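Local atomic coordinates of monoacylglycerol lipase (PDB entry 6QE2), a protein that hydrolyses monoacylglycerols to a free fatty acid and glycerol, as a probable serine hydrolase of the alpha/beta-hydrolase family. Residues A[50-64]-A[166-180]. Numbering follows the deposited sequence.
Sequences GHGKSPGKRGHTSVE and HDRISGKLGMSVFDN. With LDA (lauryl dimethylamine-N-oxide), chain D.
Ser176 turns its OG opposite the backbone N (chi1 -180°), straight across to the start of helix 63-77, while Glu64 folds back at chi2 (84°) to bring its carboxylate over the same spot. There Ser176 OG accepts from Val63 N at 2.9 Å and donates to Glu64 OE1, which it meets on the syn side, so one buried hydroxyl ties a first-turn N-H to a carboxylate. The other oxygen, Glu64 OE2, takes a nearly straight bond (169°) from Asn180 ND2, 3.0 Å away, coming from above the carboxylate plane; the same ND2 also donates to Ser176 O, and Arg95 holds Asn180 OD1, which fixes the amide flip.

At the other helix start, Ser170 OG sits at the edge of the His60 ring, in its plane, 2.8 Å from ND1. It also caps Leu173 N, and Ser170 N donates to Gly59 O at 3.0 Å. Leu173 lies alongside Thr61, its CB 3.3 Å from Thr61 O and its CD2 against Thr61 CG2.

Farther along, Arg58 CB stands over the centre of the His166 ring, 3.9 Å from its centroid, in a CH-pi contact. NE2 of that ring makes a weak bond to Gly50 O and lies over one face of His51. The Arg58 guanidinium, in its own plane, bonds the carbonyls of Gly52, Ser54 and Gly56, the last with both NE and NH2.

Helix 63-77 is thus bonded at its start to Ser176 and Asn180 of helix 171-186, whose N-cap, Ser170, holds Gly59 and His60 and whose other side meets the detergent chain. Residues 168-186 belong to the insertion between sheet strands 106-110 and 195-200, probably the lid or cap region of this alpha/beta-hydrolase fold.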
loop_
_atom_site.group_PDB
_atom_site.type_symbol
_atom_site.label_atom_id
_atom_site.label_comp_id
_atom_site.label_asym_id
_atom_site.label_seq_id
_atom_site.Cartn_x
_atom_site.Cartn_y
_atom_site.Cartn_z
ATOM N N GLY A 50 11.509 6.370 -7.845
ATOM C CA GLY A 50 11.542 5.311 -8.838
ATOM C C GLY A 50 10.186 4.869 -9.326
ATOM O O GLY A 50 10.056 3.767 -9.868
ATOM N N HIS A 51 9.160 5.697 -9.138
ATOM C CA HIS A 51 7.797 5.358 -9.509
ATOM C C HIS A 51 7.100 6.588 -10.062
ATOM O O HIS A 51 7.408 7.716 -9.669
ATOM C CB HIS A 51 6.988 4.838 -8.316
ATOM C CG HIS A 51 7.362 3.454 -7.889
ATOM N ND1 HIS A 51 8.482 3.184 -7.134
ATOM C CD2 HIS A 51 6.758 2.264 -8.110
ATOM C CE1 HIS A 51 8.556 1.885 -6.913
ATOM N NE2 HIS A 51 7.520 1.303 -7.491
ATOM N N GLY A 52 6.157 6.349 -10.971
ATOM C CA GLY A 52 5.262 7.399 -11.437
ATOM C C GLY A 52 5.993 8.625 -11.937
ATOM O O GLY A 52 6.947 8.536 -12.723
ATOM N N LYS A 53 5.547 9.790 -11.470
ATOM C CA LYS A 53 6.103 11.075 -11.877
ATOM C C LYS A 53 7.299 11.501 -11.039
ATOM O O LYS A 53 7.855 12.581 -11.280
ATOM C CB LYS A 53 5.020 12.153 -11.811
ATOM C CG LYS A 53 3.819 11.855 -12.676
ATOM C CD LYS A 53 2.698 12.845 -12.415
ATOM C CE LYS A 53 1.460 12.481 -13.210
ATOM N NZ LYS A 53 0.409 13.529 -13.091
ATOM N N SER A 54 7.694 10.698 -10.060
ATOM C CA SER A 54 8.865 10.987 -9.262
ATOM C C SER A 54 10.121 10.547 -10.008
ATOM O O SER A 54 10.065 9.675 -10.876
ATOM C CB SER A 54 8.759 10.284 -7.911
ATOM O OG SER A 54 7.809 10.943 -7.084
ATOM N N PRO A 55 11.262 11.151 -9.705
ATOM C CA PRO A 55 12.513 10.784 -10.376
ATOM C C PRO A 55 13.086 9.492 -9.805
ATOM O O PRO A 55 12.550 8.894 -8.875
ATOM C CB PRO A 55 13.427 11.978 -10.091
ATOM C CG PRO A 55 12.922 12.538 -8.813
ATOM C CD PRO A 55 11.429 12.320 -8.824
ATOM N N GLY A 56 14.188 9.062 -10.396
ATOM C CA GLY A 56 14.937 7.942 -9.872
ATOM C C GLY A 56 14.823 6.716 -10.760
ATOM O O GLY A 56 13.845 6.534 -11.500
ATOM N N LYS A 57 15.858 5.874 -10.709
ATOM C CA LYS A 57 15.825 4.580 -11.377
ATOM C C LYS A 57 14.554 3.829 -11.006
ATOM O O LYS A 57 14.191 3.756 -9.828
ATOM C CB LYS A 57 17.052 3.760 -10.977
ATOM C CG LYS A 57 17.123 2.390 -11.630
ATOM C CD LYS A 57 18.348 1.612 -11.166
ATOM C CE LYS A 57 19.614 2.448 -11.228
ATOM N NZ LYS A 57 20.772 1.687 -10.677
ATOM N N ARG A 58 13.882 3.272 -12.013
ATOM C CA ARG A 58 12.584 2.645 -11.794
ATOM C C ARG A 58 12.698 1.481 -10.816
ATOM O O ARG A 58 13.548 0.599 -10.970
ATOM C CB ARG A 58 11.996 2.158 -13.122
ATOM C CG ARG A 58 11.704 3.254 -14.149
ATOM C CD ARG A 58 10.643 4.240 -13.654
ATOM N NE ARG A 58 11.240 5.330 -12.891
ATOM C CZ ARG A 58 10.563 6.368 -12.405
ATOM N NH1 ARG A 58 9.255 6.464 -12.597
ATOM N NH2 ARG A 58 11.197 7.313 -11.725
ATOM N N GLY A 59 11.844 1.492 -9.797
ATOM C CA GLY A 59 11.768 0.407 -8.843
ATOM C C GLY A 59 12.853 0.383 -7.792
ATOM O O GLY A 59 12.945 -0.604 -7.053
ATOM N N HIS A 60 13.672 1.420 -7.738
ATOM C CA HIS A 60 14.748 1.483 -6.775
ATOM C C HIS A 60 14.417 2.409 -5.630
ATOM O O HIS A 60 14.552 3.616 -5.744
ATOM C CB HIS A 60 16.036 1.949 -7.436
ATOM C CG HIS A 60 17.221 1.891 -6.535
ATOM N ND1 HIS A 60 17.445 0.842 -5.676
ATOM C CD2 HIS A 60 18.247 2.749 -6.355
ATOM C CE1 HIS A 60 18.561 1.054 -5.006
ATOM N NE2 HIS A 60 19.068 2.204 -5.401
ATOM N N THR A 61 13.994 1.807 -4.529
ATOM C CA THR A 61 13.621 2.497 -3.306
ATOM C C THR A 61 13.495 1.484 -2.165
ATOM O O THR A 61 13.993 0.373 -2.252
ATOM C CB THR A 61 12.302 3.284 -3.481
ATOM O OG1 THR A 61 11.992 3.994 -2.279
ATOM C CG2 THR A 61 11.175 2.360 -3.845
ATOM N N SER A 62 12.833 1.867 -1.087
ATOM C CA SER A 62 12.668 0.959 0.041
ATOM C C SER A 62 11.478 1.346 0.886
ATOM O O SER A 62 10.989 2.450 0.793
ATOM C CB SER A 62 13.920 0.930 0.912
ATOM O OG SER A 62 14.111 2.145 1.592
ATOM N N VAL A 63 11.032 0.429 1.732
ATOM C CA VAL A 63 9.918 0.706 2.617
ATOM C C VAL A 63 10.330 1.775 3.624
ATOM O O VAL A 63 9.557 2.645 3.964
ATOM C CB VAL A 63 9.467 -0.549 3.373
ATOM C CG1 VAL A 63 8.483 -0.173 4.459
ATOM C CG2 VAL A 63 8.865 -1.558 2.413
ATOM N N GLU A 64 11.563 1.688 4.098
ATOM C CA GLU A 64 12.123 2.659 5.015
ATOM C C GLU A 64 12.158 4.055 4.385
ATOM O O GLU A 64 11.893 5.035 5.041
ATOM C CB GLU A 64 13.516 2.212 5.441
ATOM C CG GLU A 64 13.511 0.954 6.288
ATOM C CD GLU A 64 13.466 -0.333 5.488
ATOM O OE1 GLU A 64 13.474 -0.294 4.260
ATOM O OE2 GLU A 64 13.427 -1.400 6.103
ATOM N N HIS A 166 5.522 0.234 -14.315
ATOM C CA HIS A 166 6.706 -0.510 -14.720
ATOM C C HIS A 166 6.768 -1.802 -13.923
ATOM O O HIS A 166 6.047 -1.986 -12.940
ATOM C CB HIS A 166 7.988 0.309 -14.523
ATOM C CG HIS A 166 8.284 0.638 -13.091
ATOM N ND1 HIS A 166 8.836 -0.273 -12.216
ATOM C CD2 HIS A 166 8.121 1.783 -12.387
ATOM C CE1 HIS A 166 8.998 0.295 -11.034
ATOM N NE2 HIS A 166 8.566 1.542 -11.110
ATOM N N ASP A 167 7.656 -2.704 -14.345
ATOM C CA ASP A 167 7.795 -4.005 -13.703
ATOM C C ASP A 167 9.152 -4.176 -13.029
ATOM O O ASP A 167 9.599 -5.308 -12.813
ATOM C CB ASP A 167 7.556 -5.124 -14.720
ATOM C CG ASP A 167 8.704 -5.291 -15.705
ATOM O OD1 ASP A 167 9.455 -4.321 -15.945
ATOM O OD2 ASP A 167 8.853 -6.405 -16.245
ATOM N N ARG A 168 9.804 -3.078 -12.680
ATOM C CA ARG A 168 11.139 -3.119 -12.103
ATOM C C ARG A 168 11.077 -3.163 -10.586
ATOM O O ARG A 168 10.211 -2.542 -9.962
ATOM C CB ARG A 168 11.955 -1.901 -12.535
ATOM C CG ARG A 168 12.038 -1.698 -14.035
ATOM C CD ARG A 168 13.092 -2.613 -14.627
ATOM N NE ARG A 168 12.515 -3.884 -15.034
ATOM C CZ ARG A 168 13.215 -4.993 -15.233
ATOM N NH1 ARG A 168 14.528 -4.998 -15.043
ATOM N NH2 ARG A 168 12.597 -6.096 -15.612
ATOM N N ILE A 169 12.015 -3.896 -9.998
ATOM C CA ILE A 169 12.243 -3.878 -8.559
ATOM C C ILE A 169 13.741 -4.038 -8.344
ATOM O O ILE A 169 14.376 -4.891 -8.974
ATOM C CB ILE A 169 11.447 -4.977 -7.821
ATOM C CG1 ILE A 169 11.676 -4.894 -6.307
ATOM C CG2 ILE A 169 11.795 -6.378 -8.345
ATOM C CD1 ILE A 169 10.762 -5.816 -5.495
ATOM N N SER A 170 14.311 -3.202 -7.489
ATOM C CA SER A 170 15.740 -3.288 -7.250
ATOM C C SER A 170 16.033 -4.316 -6.164
ATOM O O SER A 170 15.142 -4.777 -5.445
ATOM C CB SER A 170 16.309 -1.925 -6.864
ATOM O OG SER A 170 15.945 -1.577 -5.542
ATOM N N GLY A 171 17.304 -4.706 -6.070
ATOM C CA GLY A 171 17.697 -5.609 -5.002
ATOM C C GLY A 171 17.398 -5.028 -3.634
ATOM O O GLY A 171 16.931 -5.733 -2.736
ATOM N N LYS A 172 17.636 -3.722 -3.470
ATOM C CA LYS A 172 17.342 -3.053 -2.207
ATOM C C LYS A 172 15.856 -3.128 -1.883
ATOM O O LYS A 172 15.468 -3.449 -0.752
ATOM C CB LYS A 172 17.805 -1.594 -2.271
ATOM C CG LYS A 172 17.560 -0.811 -0.991
ATOM C CD LYS A 172 17.893 0.665 -1.167
ATOM C CE LYS A 172 17.967 1.364 0.179
ATOM N NZ LYS A 172 18.082 2.844 0.046
ATOM N N LEU A 173 15.003 -2.854 -2.869
ATOM C CA LEU A 173 13.568 -2.868 -2.605
ATOM C C LEU A 173 13.078 -4.278 -2.308
ATOM O O LEU A 173 12.265 -4.478 -1.399
ATOM C CB LEU A 173 12.804 -2.265 -3.783
ATOM C CG LEU A 173 11.288 -2.178 -3.586
ATOM C CD1 LEU A 173 10.946 -1.560 -2.230
ATOM C CD2 LEU A 173 10.675 -1.368 -4.708
ATOM N N GLY A 174 13.570 -5.272 -3.050
ATOM C CA GLY A 174 13.166 -6.643 -2.779
ATOM C C GLY A 174 13.530 -7.084 -1.375
ATOM O O GLY A 174 12.718 -7.684 -0.665
ATOM N N MET A 175 14.761 -6.785 -0.952
ATOM C CA MET A 175 15.170 -7.092 0.414
ATOM C C MET A 175 14.284 -6.382 1.429
ATOM O O MET A 175 13.874 -6.977 2.432
ATOM C CB MET A 175 16.634 -6.699 0.618
ATOM C CG MET A 175 17.187 -7.046 1.994
ATOM S SD MET A 175 18.953 -6.673 2.144
ATOM C CE MET A 175 18.941 -4.890 2.066
ATOM N N SER A 176 13.991 -5.117 1.168
ATOM C CA SER A 176 13.162 -4.339 2.070
ATOM C C SER A 176 11.758 -4.916 2.184
ATOM O O SER A 176 11.190 -4.958 3.270
ATOM C CB SER A 176 13.092 -2.885 1.615
ATOM O OG SER A 176 12.291 -2.121 2.494
ATOM N N VAL A 177 11.192 -5.357 1.068
ATOM C CA VAL A 177 9.845 -5.901 1.109
ATOM C C VAL A 177 9.754 -7.150 1.974
ATOM O O VAL A 177 8.874 -7.261 2.821
ATOM C CB VAL A 177 9.367 -6.284 -0.305
ATOM C CG1 VAL A 177 8.102 -7.124 -0.236
ATOM C CG2 VAL A 177 9.158 -5.044 -1.157
ATOM N N PHE A 178 10.711 -8.095 1.825
ATOM C CA PHE A 178 10.585 -9.345 2.575
ATOM C C PHE A 178 10.949 -9.150 4.034
ATOM O O PHE A 178 10.341 -9.762 4.915
ATOM C CB PHE A 178 11.455 -10.435 1.913
ATOM C CG PHE A 178 10.938 -10.802 0.559
ATOM C CD1 PHE A 178 9.634 -11.298 0.423
ATOM C CD2 PHE A 178 11.728 -10.605 -0.560
ATOM C CE1 PHE A 178 9.105 -11.605 -0.847
ATOM C CE2 PHE A 178 11.229 -10.903 -1.822
ATOM C CZ PHE A 178 9.924 -11.376 -1.980
ATOM N N ASP A 179 11.941 -8.295 4.298
ATOM C CA ASP A 179 12.281 -7.983 5.677
ATOM C C ASP A 179 11.115 -7.301 6.380
ATOM O O ASP A 179 10.804 -7.628 7.524
ATOM C CB ASP A 179 13.504 -7.077 5.739
ATOM C CG ASP A 179 13.902 -6.729 7.170
ATOM O OD1 ASP A 179 14.122 -7.646 7.989
ATOM O OD2 ASP A 179 14.030 -5.532 7.479
ATOM N N ASN A 180 10.496 -6.321 5.724
ATOM C CA ASN A 180 9.404 -5.636 6.408
ATOM C C ASN A 180 8.145 -6.507 6.521
ATOM O O ASN A 180 7.353 -6.303 7.453
ATOM C CB ASN A 180 9.127 -4.303 5.739
ATOM C CG ASN A 180 10.097 -3.300 6.169
ATOM O OD1 ASN A 180 9.973 -2.733 7.275
ATOM N ND2 ASN A 180 11.113 -3.063 5.322
HETATM N N1 LDA D . 3.939 -6.751 -3.720
HETATM O O1 LDA D . 3.670 -5.769 -3.019
HETATM C CM1 LDA D . 3.809 -6.382 -5.124
HETATM C CM2 LDA D . 3.032 -7.843 -3.390
HETATM C C1 LDA D . 5.301 -7.172 -3.471
HETATM C C2 LDA D . 5.711 -8.075 -4.616
HETATM C C3 LDA D . 7.211 -8.274 -4.596
HETATM C C4 LDA D . 7.623 -9.299 -5.636
HETATM C C5 LDA D . 9.068 -9.710 -5.437
HETATM C C6 LDA D . 9.611 -10.389 -6.680
HETATM C C7 LDA D . 10.978 -10.977 -6.387
HETATM C C8 LDA D . 12.050 -10.213 -7.134
HETATM C C9 LDA D . 13.185 -9.829 -6.205
HETATM C C10 LDA D . 14.449 -10.599 -6.555
HETATM C C11 LDA D . 15.671 -9.980 -5.896
HETATM C C12 LDA D . 15.474 -8.500 -5.686
HETATM O O HOH W 1 16.255 2.746 2.794
HETATM O O HOH W 2 11.627 -1.306 8.947
HETATM O O HOH W 3 14.763 -3.767 5.300
#